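PDB 4AMM: DynE8 from Micromonospora chersina, which serves as an iterative polyketide synthase in enediyne (dynemicin) biosynthesis, this chain being its acyltransferase domain, which probably loads extender acyl units onto the carrier domain. Local coordinates for residues 107-111 with 269-273; 144-148 with 201-206; 215-221 with 242-248; 278-283 with 326-331. All coordinates share one frame. Residues are numbered along the deposited sequence.

Overall arrangement
After strand 99-103 of the parallel sheet the chain reaches 107-111, which pairs with 269-273, closing the widest loop, contact 1. Two smaller loops lie within that span, in series: contact 2 packs the start of helix 144-165 against the end of helix 191-206, and contact 3 joins strands 213-218 and 244-250. Contact 4 follows contact 1, bringing the loop before helix 283-294 to the end of helix 319-328; no contact crosses another. Contacts 1 and 3 share a sheet, with T269 N 2.7 Å from S217 O. A weak hydrogen bond from R201 NH2 to Q326 OE1 ties contact 2 to contact 4, and A248 meets S279 between contacts 3 and 4.

Contact 1 (107-111 with 269-273); sequences AAPVH and TPLAV
A solitary beta bridge joins segments running almost at right angles (99° end to end), tying the loop after strand 99-103 to edge strand 268-270 of the small mixed sheet. V110 lies opposite L271 (CA-CA 4.3 Å), H111 opposite A272 (CA-CA 4.1 Å). P109 (-70/150) and V110 (-80/142) are extended; at H111 (-61/-55) the backbone turns to helical values, its CB pointing toward 269-273. T269 and P270 are extended, and L271 (-96/153) leads into an inverse gamma turn centred on A272 (-85/86). Two backbone hydrogen bonds make the bridge: A272 N to P109 O, 2.8 Å, and H111 N to P270 O, 2.9 Å. A water donates to P109 O (2.9 Å) and weakly to A272 O (3.4 Å). The A272 methyl packs on the proline ring (A272 CB to P109 CG 3.9 Å), V110 CG1 (rotamer t) lies 3.7 Å from T269 CG2, and H111 CB 4.0 Å from P270 CB. T269 and L271 bond to strand 213-218, so alternate peptides serve the strand's two edges; both prolines, lacking N-H, hydrogen-bond through their carbonyls while their rings pack.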
loop_
_atom_site.group_PDB
_atom_site.type_symbol
_atom_site.label_atom_id
_atom_site.label_comp_id
_atom_site.label_asym_id
_atom_site.label_seq_id
_atom_site.Cartn_x
_atom_site.Cartn_y
_atom_site.Cartn_z
ATOM N N ALA A 107 8.867 6.891 1.019
ATOM C CA ALA A 107 8.067 8.123 0.930
ATOM C C ALA A 107 8.666 9.067 -0.108
ATOM O O ALA A 107 9.869 9.055 -0.344
ATOM C CB ALA A 107 8.048 8.809 2.300
ATOM N N ALA A 108 7.799 9.860 -0.733
ATOM C CA ALA A 108 8.183 10.789 -1.770
ATOM C C ALA A 108 7.813 12.248 -1.388
ATOM O O ALA A 108 6.877 12.806 -1.963
ATOM C CB ALA A 108 7.464 10.399 -3.091
ATOM N N PRO A 109 8.520 12.842 -0.395
ATOM C CA PRO A 109 8.053 14.155 0.094
ATOM C C PRO A 109 8.252 15.259 -0.928
ATOM O O PRO A 109 9.117 15.203 -1.753
ATOM C CB PRO A 109 8.972 14.425 1.311
ATOM C CG PRO A 109 10.246 13.532 0.999
ATOM C CD PRO A 109 9.604 12.321 0.459
ATOM N N VAL A 110 7.382 16.245 -0.868
ATOM C CA VAL A 110 7.440 17.410 -1.713
ATOM C C VAL A 110 8.496 18.349 -1.129
ATOM O O VAL A 110 8.646 18.457 0.116
ATOM C CB VAL A 110 6.020 18.043 -1.723
ATOM C CG1 VAL A 110 6.047 19.506 -2.142
ATOM C CG2 VAL A 110 5.091 17.169 -2.564
ATOM N N HIS A 111 9.251 19.001 -2.007
ATOM C CA HIS A 111 10.386 19.853 -1.602
ATOM C C HIS A 111 9.984 21.046 -0.708
ATOM O O HIS A 111 10.505 21.220 0.399
ATOM C CB HIS A 111 11.194 20.299 -2.836
ATOM C CG HIS A 111 12.337 21.223 -2.540
ATOM N ND1 HIS A 111 13.487 20.817 -1.886
ATOM C CD2 HIS A 111 12.519 22.535 -2.843
ATOM C CE1 HIS A 111 14.322 21.841 -1.792
ATOM N NE2 HIS A 111 13.760 22.895 -2.364
ATOM N N THR A 269 5.570 19.629 -9.538
ATOM C CA THR A 269 5.943 19.753 -8.117
ATOM C C THR A 269 7.346 19.188 -7.874
ATOM O O THR A 269 7.522 17.987 -7.939
ATOM C CB THR A 269 4.922 19.019 -7.261
ATOM O OG1 THR A 269 3.603 19.638 -7.491
ATOM C CG2 THR A 269 5.229 19.201 -5.763
ATOM N N PRO A 270 8.342 20.026 -7.472
ATOM C CA PRO A 270 9.669 19.484 -7.135
ATOM C C PRO A 270 9.600 18.607 -5.907
ATOM O O PRO A 270 8.916 18.943 -4.922
ATOM C CB PRO A 270 10.496 20.759 -6.794
ATOM C CG PRO A 270 9.852 21.764 -7.667
ATOM C CD PRO A 270 8.364 21.504 -7.513
ATOM N N LEU A 271 10.232 17.426 -5.941
ATOM C CA LEU A 271 10.252 16.548 -4.820
ATOM C C LEU A 271 11.546 16.726 -3.984
ATOM O O LEU A 271 12.603 17.127 -4.499
ATOM C CB LEU A 271 10.130 15.069 -5.284
ATOM C CG LEU A 271 8.837 14.812 -6.069
ATOM C CD1 LEU A 271 8.765 13.386 -6.417
ATOM C CD2 LEU A 271 7.579 15.163 -5.256
ATOM N N ALA A 272 11.424 16.408 -2.694
ATOM C CA ALA A 272 12.594 16.451 -1.781
ATOM C C ALA A 272 13.337 15.166 -1.867
ATOM O O ALA A 272 13.166 14.232 -1.058
ATOM C CB ALA A 272 12.128 16.710 -0.327
ATOM N N VAL A 273 14.210 15.132 -2.845
ATOM C CA VAL A 273 15.165 14.040 -3.068
ATOM C C VAL A 273 16.347 14.638 -3.752
ATOM O O VAL A 273 16.237 15.524 -4.606
ATOM C CB VAL A 273 14.438 12.930 -3.901
ATOM C CG1 VAL A 273 13.917 13.444 -5.206
ATOM C CG2 VAL A 273 15.184 11.683 -4.046
HETATM O O HOH W 1 10.590 12.823 -2.676
#

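Contact 2 (144-148 with 201-206); sequences TAVAQ and RGEAMS
Two helical segments cross nearly antiparallel, at 156°, with their axes only 7.3 Å apart; the closest CA pair is A145 with G202, at 4.0 Å. Along 201-206, R201 comes first. Its chi1 to chi3 are all t, so the extended chain carries NH1 to Q148 OE1, a 2.9 Å hydrogen bond, while NH2 bonds to S176 OG. G202 explains the close approach: an ideal CB would lie 2.7 Å from T144 O, a clash, and glycine instead lets T144 CG2 (3.5 Å) and A145 CA (3.6 Å) rest on G202 O. The CA-to-CB bond of E203 points away from 144-148. M205, m and t, turns SD toward Q148 NE2, a weak 3.4 Å hydrogen bond. S206, rotamer p, ties OG to E203 O at 2.8 Å, and its CB lies 3.7 Å from T144 CG2. Q148 (m, t) thus uses both ends of its amide, since NE2 also donates to T144 OG1 (2.9 Å), itself bonded to Q106. This is glycine-mediated close helix packing beside the probable nucleophile elbow around S176, where acyltransferases of the malonyl-loading type characteristically hold an arginine that in relatives pairs with the substrate carboxylate.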
loop_
_atom_site.group_PDB
_atom_site.type_symbol
_atom_site.label_atom_id
_atom_site.label_comp_id
_atom_site.label_asym_id
_atom_site.label_seq_id
_atom_site.Cartn_x
_atom_site.Cartn_y
_atom_site.Cartn_z
ATOM N N THR A 144 18.143 7.385 2.390
ATOM C CA THR A 144 17.705 6.135 1.788
ATOM C C THR A 144 18.443 4.921 2.390
ATOM O O THR A 144 17.885 3.805 2.457
ATOM C CB THR A 144 17.778 6.220 0.228
ATOM O OG1 THR A 144 16.885 5.236 -0.345
ATOM C CG2 THR A 144 19.119 5.882 -0.327
ATOM N N ALA A 145 19.693 5.057 2.869
ATOM C CA ALA A 145 20.440 3.887 3.414
ATOM C C ALA A 145 19.761 3.402 4.713
ATOM O O ALA A 145 19.868 2.273 5.045
ATOM C CB ALA A 145 21.893 4.270 3.676
ATOM N N VAL A 146 19.102 4.317 5.415
ATOM C CA VAL A 146 18.420 4.005 6.684
ATOM C C VAL A 146 16.970 3.627 6.332
ATOM O O VAL A 146 16.472 2.628 6.869
ATOM C CB VAL A 146 18.410 5.234 7.656
ATOM C CG1 VAL A 146 17.490 4.988 8.847
ATOM C CG2 VAL A 146 19.861 5.537 8.148
ATOM N N ALA A 147 16.317 4.329 5.415
ATOM C CA ALA A 147 14.885 4.124 5.175
ATOM C C ALA A 147 14.603 2.806 4.515
ATOM O O ALA A 147 13.548 2.195 4.874
ATOM C CB ALA A 147 14.356 5.244 4.332
ATOM N N GLN A 148 15.405 2.357 3.572
ATOM C CA GLN A 148 15.038 1.146 2.832
ATOM C C GLN A 148 14.938 -0.057 3.757
ATOM O O GLN A 148 13.858 -0.728 3.727
ATOM C CB GLN A 148 15.953 0.920 1.633
ATOM C CG GLN A 148 15.784 2.028 0.549
ATOM C CD GLN A 148 16.350 1.624 -0.765
ATOM O OE1 GLN A 148 16.412 0.471 -1.122
ATOM N NE2 GLN A 148 16.845 2.629 -1.538
ATOM N N ARG A 201 20.770 -2.428 -0.813
ATOM C CA ARG A 201 20.143 -1.634 -1.866
ATOM C C ARG A 201 20.110 -0.194 -1.385
ATOM O O ARG A 201 20.446 0.723 -2.155
ATOM C CB ARG A 201 18.720 -2.131 -2.110
ATOM C CG ARG A 201 17.965 -1.451 -3.275
ATOM C CD ARG A 201 16.585 -2.102 -3.389
ATOM N NE ARG A 201 15.837 -1.694 -4.598
ATOM C CZ ARG A 201 15.084 -0.596 -4.657
ATOM N NH1 ARG A 201 15.047 0.289 -3.663
ATOM N NH2 ARG A 201 14.361 -0.378 -5.751
ATOM N N GLY A 202 19.750 0.068 -0.141
ATOM C CA GLY A 202 19.747 1.436 0.347
ATOM C C GLY A 202 21.137 1.997 0.427
ATOM O O GLY A 202 21.351 3.185 0.048
ATOM N N GLU A 203 22.116 1.196 0.814
ATOM C CA GLU A 203 23.534 1.706 0.814
ATOM C C GLU A 203 23.939 2.054 -0.637
ATOM O O GLU A 203 24.474 3.168 -0.890
ATOM C CB GLU A 203 24.431 0.654 1.442
ATOM C CG GLU A 203 25.956 1.021 1.412
ATOM C CD GLU A 203 26.897 -0.136 1.860
ATOM O OE1 GLU A 203 27.113 -1.099 1.093
ATOM O OE2 GLU A 203 27.403 -0.089 3.001
ATOM N N ALA A 204 23.618 1.181 -1.599
ATOM C CA ALA A 204 24.085 1.436 -3.036
ATOM C C ALA A 204 23.382 2.716 -3.540
ATOM O O ALA A 204 24.006 3.605 -4.141
ATOM C CB ALA A 204 23.760 0.249 -3.929
ATOM N N MET A 205 22.101 2.847 -3.292
ATOM C CA MET A 205 21.316 3.944 -3.848
ATOM C C MET A 205 21.601 5.275 -3.165
ATOM O O MET A 205 21.279 6.315 -3.728
ATOM C CB MET A 205 19.829 3.665 -3.769
ATOM C CG MET A 205 19.445 2.492 -4.730
ATOM S SD MET A 205 17.761 1.994 -4.720
ATOM C CE MET A 205 17.022 3.440 -5.442
ATOM N N SER A 206 22.189 5.278 -1.967
ATOM C CA SER A 206 22.496 6.535 -1.251
ATOM C C SER A 206 23.758 7.217 -1.808
ATOM O O SER A 206 23.889 8.369 -1.606
ATOM C CB SER A 206 22.717 6.232 0.235
ATOM O OG SER A 206 23.946 5.575 0.467
#

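Contact 3 (215-221 with 242-248); sequences MLSLRAD and ERHVVVA
M215 to L218 run antiparallel to V245 to A248, strand axes 4.6 Å apart and 156° between directions. L216-V247 and L218-V245 are hydrogen-bonded pairs: L216 N to V247 O and V247 N to L216 O are both 2.9 Å, L218 N to V245 O 2.7 Å, V245 N to L218 O 3.1 Å. M215-A248 and S217-V246 are non-hydrogen-bonded. L216, L218, V245 and V247 occupy one face; M215, S217, V246 and A248 the other. L216 CB is 3.9 Å from CG2 of V247 (m), and L218 (m, t) brings CD1 4.0 Å from V247 CG1; branched, apolar L216 (t, p) and V247 suit the face buried under helix 251-264. These are the two central strands of the small ferredoxin-like subdomain of acyltransferases, strand order 4-1-3-2. M215 CB lies 3.8 Å from V246 CG1, and chi1 m sets CG 4.1 Å from the small A248 CB. H244, chi1 t, brings NE2 3.2 Å from S217 OG. Past the strands R219 centres an inverse gamma turn; its t, p, p chain brings NE to a water (2.8 Å) that donates to R243 O (2.8 Å). D221, rotamer p, N-caps the next helix through OD1 and A224 N, leaving OD2 3.6 Å from the like-charged E242 OE1.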
loop_
_atom_site.group_PDB
_atom_site.type_symbol
_atom_site.label_atom_id
_atom_site.label_comp_id
_atom_site.label_asym_id
_atom_site.label_seq_id
_atom_site.Cartn_x
_atom_site.Cartn_y
_atom_site.Cartn_z
ATOM N N MET A 215 13.962 14.770 -8.783
ATOM C CA MET A 215 12.667 14.235 -9.323
ATOM C C MET A 215 11.628 15.339 -9.275
ATOM O O MET A 215 11.651 16.217 -8.380
ATOM C CB MET A 215 12.196 12.962 -8.548
ATOM C CG MET A 215 13.251 11.919 -8.495
ATOM S SD MET A 215 12.781 10.477 -7.508
ATOM C CE MET A 215 11.846 9.437 -8.675
ATOM N N LEU A 216 10.703 15.289 -10.232
ATOM C CA LEU A 216 9.711 16.323 -10.459
ATOM C C LEU A 216 8.355 15.627 -10.684
ATOM O O LEU A 216 8.277 14.800 -11.636
ATOM C CB LEU A 216 10.085 17.197 -11.657
ATOM C CG LEU A 216 9.154 18.366 -11.981
ATOM C CD1 LEU A 216 9.239 19.410 -10.842
ATOM C CD2 LEU A 216 9.610 18.982 -13.297
ATOM N N SER A 217 7.376 15.862 -9.852
ATOM C CA SER A 217 6.082 15.204 -9.986
ATOM C C SER A 217 5.160 15.956 -10.870
ATOM O O SER A 217 5.032 17.197 -10.660
ATOM C CB SER A 217 5.544 14.998 -8.618
ATOM O OG SER A 217 4.327 14.232 -8.726
ATOM N N LEU A 218 4.466 15.318 -11.790
ATOM C CA LEU A 218 3.570 16.032 -12.690
ATOM C C LEU A 218 2.133 15.544 -12.490
ATOM O O LEU A 218 1.860 14.300 -12.466
ATOM C CB LEU A 218 3.918 15.772 -14.182
ATOM C CG LEU A 218 5.382 16.031 -14.563
ATOM C CD1 LEU A 218 5.755 15.517 -15.936
ATOM C CD2 LEU A 218 5.693 17.515 -14.471
ATOM N N ARG A 219 1.181 16.495 -12.445
ATOM C CA ARG A 219 -0.256 16.131 -12.433
ATOM C C ARG A 219 -0.734 16.003 -13.856
ATOM O O ARG A 219 -1.292 16.911 -14.439
ATOM C CB ARG A 219 -0.949 17.293 -11.703
ATOM C CG ARG A 219 -2.455 17.097 -11.508
ATOM C CD ARG A 219 -2.858 16.002 -10.508
ATOM N NE ARG A 219 -2.303 16.065 -9.121
ATOM C CZ ARG A 219 -2.654 16.824 -8.070
ATOM N NH1 ARG A 219 -3.584 17.794 -8.109
ATOM N NH2 ARG A 219 -1.994 16.622 -6.929
ATOM N N ALA A 220 -0.440 14.848 -14.439
ATOM C CA ALA A 220 -0.620 14.573 -15.853
ATOM C C ALA A 220 -0.385 13.067 -16.061
ATOM O O ALA A 220 0.139 12.366 -15.173
ATOM C CB ALA A 220 0.427 15.369 -16.676
ATOM N N ASP A 221 -0.811 12.575 -17.237
ATOM C CA ASP A 221 -0.624 11.195 -17.588
ATOM C C ASP A 221 0.688 10.903 -18.278
ATOM O O ASP A 221 1.481 11.807 -18.556
ATOM C CB ASP A 221 -1.832 10.653 -18.368
ATOM C CG ASP A 221 -2.009 11.264 -19.719
ATOM O OD1 ASP A 221 -1.144 11.807 -20.385
ATOM O OD2 ASP A 221 -3.161 11.145 -20.234
ATOM N N GLU A 242 -2.997 7.904 -14.256
ATOM C CA GLU A 242 -3.427 8.957 -15.164
ATOM C C GLU A 242 -3.243 10.351 -14.604
ATOM O O GLU A 242 -3.238 11.305 -15.414
ATOM C CB GLU A 242 -4.929 8.750 -15.626
ATOM C CG GLU A 242 -5.124 7.350 -16.339
ATOM C CD GLU A 242 -4.477 7.219 -17.720
ATOM O OE1 GLU A 242 -4.503 8.209 -18.534
ATOM O OE2 GLU A 242 -4.019 6.069 -18.009
ATOM N N ARG A 243 -3.117 10.445 -13.284
ATOM C CA ARG A 243 -3.055 11.759 -12.619
ATOM C C ARG A 243 -1.711 12.024 -12.011
ATOM O O ARG A 243 -1.566 13.029 -11.376
ATOM C CB ARG A 243 -4.151 11.818 -11.512
ATOM C CG ARG A 243 -5.586 11.458 -12.005
ATOM C CD ARG A 243 -6.510 11.155 -10.881
ATOM N NE ARG A 243 -7.783 10.788 -11.504
ATOM C CZ ARG A 243 -8.802 11.612 -11.754
ATOM N NH1 ARG A 243 -8.735 12.898 -11.374
ATOM N NH2 ARG A 243 -9.845 11.169 -12.419
ATOM N N HIS A 244 -0.727 11.139 -12.195
ATOM C CA HIS A 244 0.513 11.316 -11.444
ATOM C C HIS A 244 1.640 10.591 -12.141
ATOM O O HIS A 244 1.672 9.358 -12.091
ATOM C CB HIS A 244 0.277 10.806 -10.037
ATOM C CG HIS A 244 1.387 10.996 -9.067
ATOM N ND1 HIS A 244 1.271 10.512 -7.784
ATOM C CD2 HIS A 244 2.620 11.555 -9.142
ATOM C CE1 HIS A 244 2.360 10.793 -7.100
ATOM N NE2 HIS A 244 3.214 11.368 -7.917
ATOM N N VAL A 245 2.577 11.337 -12.733
ATOM C CA VAL A 245 3.795 10.705 -13.357
ATOM C C VAL A 245 4.963 11.530 -12.836
ATOM O O VAL A 245 4.930 12.813 -12.825
ATOM C CB VAL A 245 3.710 10.764 -14.815
ATOM C CG1 VAL A 245 5.033 10.174 -15.445
ATOM C CG2 VAL A 245 2.534 9.883 -15.293
ATOM N N VAL A 246 6.014 10.883 -12.401
ATOM C CA VAL A 246 7.220 11.538 -11.842
ATOM C C VAL A 246 8.292 11.408 -12.905
ATOM O O VAL A 246 8.524 10.275 -13.419
ATOM C CB VAL A 246 7.639 10.961 -10.546
ATOM C CG1 VAL A 246 8.883 11.672 -9.951
ATOM C CG2 VAL A 246 6.499 10.978 -9.521
ATOM N N VAL A 247 8.981 12.452 -13.252
ATOM C CA VAL A 247 10.175 12.472 -14.104
ATOM C C VAL A 247 11.416 12.747 -13.301
ATOM O O VAL A 247 11.341 13.210 -12.142
ATOM C CB VAL A 247 10.093 13.443 -15.303
ATOM C CG1 VAL A 247 8.877 13.084 -16.181
ATOM C CG2 VAL A 247 10.025 14.914 -14.825
ATOM N N ALA A 248 12.558 12.348 -13.849
ATOM C CA ALA A 248 13.847 12.422 -13.118
ATOM C C ALA A 248 14.933 12.801 -14.088
ATOM O O ALA A 248 14.907 12.521 -15.275
ATOM C CB ALA A 248 14.164 11.120 -12.439
HETATM O O HOH W 2 -0.234 14.219 -9.194
#

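Contact 4 (278-283 with 326-331)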
loop_
_atom_site.group_PDB
_atom_site.type_symbol
_atom_site.label_atom_id
_atom_site.label_comp_id
_atom_site.label_asym_id
_atom_site.label_seq_id
_atom_site.Cartn_x
_atom_site.Cartn_y
_atom_site.Cartn_z
ATOM N N HIS A 278 15.273 5.963 -10.346
ATOM C CA HIS A 278 14.555 5.396 -11.525
ATOM C C HIS A 278 14.880 6.145 -12.781
ATOM O O HIS A 278 14.035 6.484 -13.618
ATOM C CB HIS A 278 13.037 5.295 -11.221
ATOM C CG HIS A 278 12.778 4.283 -10.184
ATOM N ND1 HIS A 278 12.950 2.931 -10.516
ATOM C CD2 HIS A 278 12.545 4.330 -8.859
ATOM C CE1 HIS A 278 12.741 2.206 -9.428
ATOM N NE2 HIS A 278 12.520 3.029 -8.387
ATOM N N SER A 279 16.208 6.338 -12.986
ATOM C CA SER A 279 16.751 6.951 -14.184
ATOM C C SER A 279 18.117 6.278 -14.421
ATOM O O SER A 279 18.690 5.683 -13.528
ATOM C CB SER A 279 16.910 8.484 -14.031
ATOM O OG SER A 279 18.135 8.814 -13.361
ATOM N N PRO A 280 18.702 6.536 -15.605
ATOM C CA PRO A 280 20.078 6.088 -15.878
ATOM C C PRO A 280 21.129 6.573 -14.906
ATOM O O PRO A 280 22.179 5.942 -14.840
ATOM C CB PRO A 280 20.359 6.593 -17.284
ATOM C CG PRO A 280 18.962 6.591 -17.943
ATOM C CD PRO A 280 18.015 7.014 -16.831
ATOM N N LEU A 281 20.875 7.647 -14.179
ATOM C CA LEU A 281 21.896 8.125 -13.180
ATOM C C LEU A 281 22.044 7.164 -12.045
ATOM O O LEU A 281 22.968 7.259 -11.234
ATOM C CB LEU A 281 21.545 9.508 -12.623
ATOM C CG LEU A 281 21.605 10.514 -13.747
ATOM C CD1 LEU A 281 21.229 11.842 -13.200
ATOM C CD2 LEU A 281 23.064 10.557 -14.395
ATOM N N MET A 282 21.160 6.174 -11.911
ATOM C CA MET A 282 21.287 5.078 -10.929
ATOM C C MET A 282 22.061 3.866 -11.453
ATOM O O MET A 282 22.198 2.929 -10.636
ATOM C CB MET A 282 19.889 4.658 -10.402
ATOM C CG MET A 282 19.067 5.778 -9.824
ATOM S SD MET A 282 19.918 6.805 -8.523
ATOM C CE MET A 282 20.024 5.454 -7.408
ATOM N N ALA A 283 22.636 3.944 -12.636
ATOM C CA ALA A 283 23.354 2.745 -13.127
ATOM C C ALA A 283 24.530 2.309 -12.204
ATOM O O ALA A 283 24.699 1.126 -11.996
ATOM C CB ALA A 283 23.838 3.024 -14.546
ATOM N N GLN A 326 15.509 -2.637 -12.380
ATOM C CA GLN A 326 14.544 -1.824 -11.585
ATOM C C GLN A 326 15.135 -0.477 -11.300
ATOM O O GLN A 326 14.352 0.481 -11.338
ATOM C CB GLN A 326 14.269 -2.477 -10.287
ATOM C CG GLN A 326 13.254 -1.700 -9.413
ATOM C CD GLN A 326 12.771 -2.438 -8.216
ATOM O OE1 GLN A 326 13.585 -2.892 -7.405
ATOM N NE2 GLN A 326 11.471 -2.595 -8.070
ATOM N N LEU A 327 16.417 -0.385 -11.043
ATOM C CA LEU A 327 16.924 0.890 -10.511
ATOM C C LEU A 327 17.040 1.945 -11.587
ATOM O O LEU A 327 16.915 3.128 -11.262
ATOM C CB LEU A 327 18.257 0.684 -9.872
ATOM C CG LEU A 327 18.227 0.403 -8.355
ATOM C CD1 LEU A 327 17.335 -0.678 -7.838
ATOM C CD2 LEU A 327 19.615 0.165 -7.854
ATOM N N THR A 328 17.260 1.541 -12.860
ATOM C CA THR A 328 17.441 2.497 -13.899
ATOM C C THR A 328 16.171 2.831 -14.679
ATOM O O THR A 328 16.041 3.825 -15.327
ATOM C CB THR A 328 18.514 2.021 -14.895
ATOM O OG1 THR A 328 18.200 0.672 -15.206
ATOM C CG2 THR A 328 19.907 2.051 -14.208
ATOM N N GLY A 329 15.265 1.838 -14.703
ATOM C CA GLY A 329 14.005 1.934 -15.432
ATOM C C GLY A 329 12.860 2.547 -14.601
ATOM O O GLY A 329 12.970 2.695 -13.366
ATOM N N PRO A 330 11.719 2.757 -15.269
ATOM C CA PRO A 330 10.590 3.407 -14.548
ATOM C C PRO A 330 9.856 2.419 -13.660
ATOM O O PRO A 330 9.847 1.200 -13.919
ATOM C CB PRO A 330 9.687 3.885 -15.663
ATOM C CG PRO A 330 9.951 2.864 -16.770
ATOM C CD PRO A 330 11.495 2.686 -16.720
ATOM N N VAL A 331 9.184 2.912 -12.668
ATOM C CA VAL A 331 8.272 2.140 -11.801
ATOM C C VAL A 331 6.931 2.114 -12.474
ATOM O O VAL A 331 6.224 3.131 -12.693
ATOM C CB VAL A 331 8.100 2.805 -10.417
ATOM C CG1 VAL A 331 7.074 1.991 -9.541
ATOM C CG2 VAL A 331 9.413 2.946 -9.709
HETATM O O HOH W 3 16.397 3.899 -8.654
#
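H278 belongs to the probable active site: its NE2 is hydrogen-bonded to S176 OG on the likely nucleophile elbow, consistent with the Ser-His dyad of acyltransferases. Imidazole suits the place because its two nitrogens serve different partners. ND1 donates to G329 O at 2.9 Å, which fixes the ring and leaves NE2 facing the serine, while V331 CG2 sits over one ring face in a CH-pi contact, 3.3 Å from the H278 centroid and 8° off the normal. The backbone of H278 is left-handed (57/49), and a water links its N (2.9 Å) to L327 O (2.8 Å). H278 CA also lies 3.3 Å from L327 O. The next residue, S279, forms an ST turn, OG accepting from L281 N at 3.1 Å, and OG bonds A276 O as well. P280 starts the short 3-10 turn, where its fixed phi fits. M282 CB approaches L327 O at 3.5 Å, and T328 CG2 reaches A283 N at 3.7 Å. Beyond the two segments, L327 packs against helices 191-206 and 283-294, M282 touches M205, and V331 hydrogen-bonds through its backbone to A237 and D239 of strand 235-241.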